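Local coordinates for protein oxalate biosynthetic component 1 (Burkholderia thailandensis, PDB 5IKY) that produces oxalate under quorum-sensing control as a bifunctional enzyme with serine hydrolase and additional lyase activity, at residues G59-Y64 against H157-P162. Residues are numbered along the deposited sequence; the frame is centred on the assembly and turned at random.
Sequences GIVREY and HTYLSP
In Y159, CG is anti to the backbone N (chi1 171°), and the ring lies beside the backbone of G59 and I60, with V61 CB at the ring edge, near its plane. Y159 CD2 comes 3.3 Å from I60 O, and Y159 OH lies 3.6 Å from G59 CA. E63 has CG between its backbone N and carbonyl carbon (chi1 60°), and the chain then runs extended beside H157, both side chains pointing the same way. The carboxylate and imidazole planes stand nearly perpendicular, 84° apart, and E63 OE1 stays 3.6 Å from H157 NE2, while OE2 forms a salt bridge with R102. Strands 60-64 and 156-160 are antiparallel neighbours in a small three-stranded sheet, and both fall in the N-terminal domain family region; 60-64 is central, flanked across from this contact by 185-186. Two hydrogen-bonded pairs, I60-L160 and R62-T158, alternate with the non-hydrogen-bonded pairs V61-Y159 and E63-H157. R62 N donates to T158 O at 2.8 Å, and T158 N returns a bond to R62 O. On the face bearing I60, R62, T158 and L160, I60 CG1 packs 3.9 Å from L160 CB, and helices 162-172 and 176-181 cover this pair. On the other face, F26 stacks on Y159. Past L160 the chain turns into helix 162-172, where P162 CD lies 3.7 Å from G59 CA.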
loop_
_atom_site.group_PDB
_atom_site.type_symbol
_atom_site.label_atom_id
_atom_site.label_comp_id
_atom_site.label_asym_id
_atom_site.label_seq_id
_atom_site.Cartn_x
_atom_site.Cartn_y
_atom_site.Cartn_z
ATOM N N GLY A 59 29.174 -35.569 -10.112
ATOM C CA GLY A 59 28.444 -34.314 -10.108
ATOM C C GLY A 59 29.296 -33.140 -10.557
ATOM O O GLY A 59 30.524 -33.212 -10.529
ATOM N N ILE A 60 28.645 -32.055 -10.971
ATOM C CA ILE A 60 29.362 -30.863 -11.419
ATOM C C ILE A 60 29.132 -29.686 -10.477
ATOM O O ILE A 60 28.099 -29.607 -9.813
ATOM C CB ILE A 60 28.948 -30.452 -12.844
ATOM C CG1 ILE A 60 27.463 -30.099 -12.889
ATOM C CG2 ILE A 60 29.263 -31.562 -13.833
ATOM C CD1 ILE A 60 26.977 -29.711 -14.261
ATOM N N VAL A 61 30.097 -28.772 -10.421
ATOM C CA VAL A 61 30.001 -27.623 -9.525
ATOM C C VAL A 61 30.500 -26.334 -10.180
ATOM O O VAL A 61 31.396 -26.352 -11.027
ATOM C CB VAL A 61 30.790 -27.868 -8.213
ATOM C CG1 VAL A 61 32.287 -27.747 -8.445
ATOM C CG2 VAL A 61 30.340 -26.909 -7.122
ATOM N N ARG A 62 29.886 -25.219 -9.798
ATOM C CA ARG A 62 30.353 -23.894 -10.182
ATOM C C ARG A 62 30.627 -23.097 -8.916
ATOM O O ARG A 62 29.708 -22.543 -8.312
ATOM C CB ARG A 62 29.324 -23.178 -11.060
ATOM C CG ARG A 62 29.720 -21.764 -11.467
ATOM C CD ARG A 62 30.848 -21.758 -12.489
ATOM N NE ARG A 62 31.167 -20.405 -12.941
ATOM C CZ ARG A 62 32.195 -19.690 -12.497
ATOM N NH1 ARG A 62 33.021 -20.202 -11.595
ATOM N NH2 ARG A 62 32.404 -18.465 -12.963
ATOM N N GLU A 63 31.890 -23.056 -8.504
ATOM C CA GLU A 63 32.252 -22.419 -7.245
ATOM C C GLU A 63 33.271 -21.301 -7.426
ATOM O O GLU A 63 34.115 -21.356 -8.317
ATOM C CB GLU A 63 32.801 -23.457 -6.263
ATOM C CG GLU A 63 34.047 -24.181 -6.748
ATOM C CD GLU A 63 34.702 -25.000 -5.654
ATOM O OE1 GLU A 63 34.516 -24.663 -4.465
ATOM O OE2 GLU A 63 35.405 -25.980 -5.981
ATOM N N TYR A 64 33.175 -20.291 -6.566
ATOM C CA TYR A 64 34.137 -19.197 -6.531
ATOM C C TYR A 64 33.962 -18.368 -5.262
ATOM O O TYR A 64 32.866 -17.884 -4.975
ATOM C CB TYR A 64 33.995 -18.300 -7.765
ATOM C CG TYR A 64 35.010 -17.178 -7.831
ATOM C CD1 TYR A 64 36.289 -17.403 -8.320
ATOM C CD2 TYR A 64 34.687 -15.894 -7.406
ATOM C CE1 TYR A 64 37.223 -16.381 -8.384
ATOM C CE2 TYR A 64 35.613 -14.868 -7.466
ATOM C CZ TYR A 64 36.877 -15.118 -7.955
ATOM O OH TYR A 64 37.800 -14.100 -8.016
ATOM N N HIS A 157 28.453 -21.022 -5.404
ATOM C CA HIS A 157 28.723 -22.386 -4.985
ATOM C C HIS A 157 27.527 -23.256 -5.346
ATOM O O HIS A 157 26.767 -23.682 -4.479
ATOM C CB HIS A 157 29.013 -22.447 -3.486
ATOM C CG HIS A 157 29.871 -23.606 -3.086
ATOM N ND1 HIS A 157 29.380 -24.887 -2.959
ATOM C CD2 HIS A 157 31.192 -23.678 -2.801
ATOM C CE1 HIS A 157 30.360 -25.696 -2.600
ATOM N NE2 HIS A 157 31.470 -24.988 -2.498
ATOM N N THR A 158 27.363 -23.503 -6.642
ATOM C CA THR A 158 26.219 -24.249 -7.150
ATOM C C THR A 158 26.635 -25.636 -7.624
ATOM O O THR A 158 27.554 -25.780 -8.428
ATOM C CB THR A 158 25.531 -23.496 -8.302
ATOM O OG1 THR A 158 24.902 -22.316 -7.788
ATOM C CG2 THR A 158 24.484 -24.370 -8.957
ATOM N N TYR A 159 25.943 -26.654 -7.120
ATOM C CA TYR A 159 26.281 -28.039 -7.421
ATOM C C TYR A 159 25.088 -28.791 -8.004
ATOM O O TYR A 159 23.941 -28.521 -7.656
ATOM C CB TYR A 159 26.786 -28.738 -6.155
ATOM C CG TYR A 159 26.963 -30.237 -6.281
ATOM C CD1 TYR A 159 25.938 -31.108 -5.937
ATOM C CD2 TYR A 159 28.159 -30.780 -6.731
ATOM C CE1 TYR A 159 26.091 -32.473 -6.045
ATOM C CE2 TYR A 159 28.323 -32.147 -6.842
ATOM C CZ TYR A 159 27.284 -32.987 -6.497
ATOM O OH TYR A 159 27.439 -34.348 -6.604
ATOM N N LEU A 160 25.373 -29.734 -8.897
ATOM C CA LEU A 160 24.347 -30.619 -9.433
ATOM C C LEU A 160 24.778 -32.070 -9.260
ATOM O O LEU A 160 25.919 -32.425 -9.553
ATOM C CB LEU A 160 24.075 -30.314 -10.908
ATOM C CG LEU A 160 23.369 -28.990 -11.203
ATOM C CD1 LEU A 160 23.223 -28.772 -12.700
ATOM C CD2 LEU A 160 22.017 -28.951 -10.524
ATOM N N SER A 161 23.859 -32.900 -8.781
ATOM C CA SER A 161 24.143 -34.306 -8.513
ATOM C C SER A 161 24.515 -35.078 -9.779
ATOM O O SER A 161 24.164 -34.664 -10.885
ATOM C CB SER A 161 22.936 -34.963 -7.844
ATOM O OG SER A 161 21.821 -34.973 -8.718
ATOM N N PRO A 162 25.248 -36.192 -9.618
ATOM C CA PRO A 162 25.567 -37.105 -10.721
ATOM C C PRO A 162 24.325 -37.455 -11.527
ATOM O O PRO A 162 24.384 -37.548 -12.751
ATOM C CB PRO A 162 26.112 -38.349 -10.012
ATOM C CG PRO A 162 26.437 -37.926 -8.607
ATOM C CD PRO A 162 26.041 -36.493 -8.416
#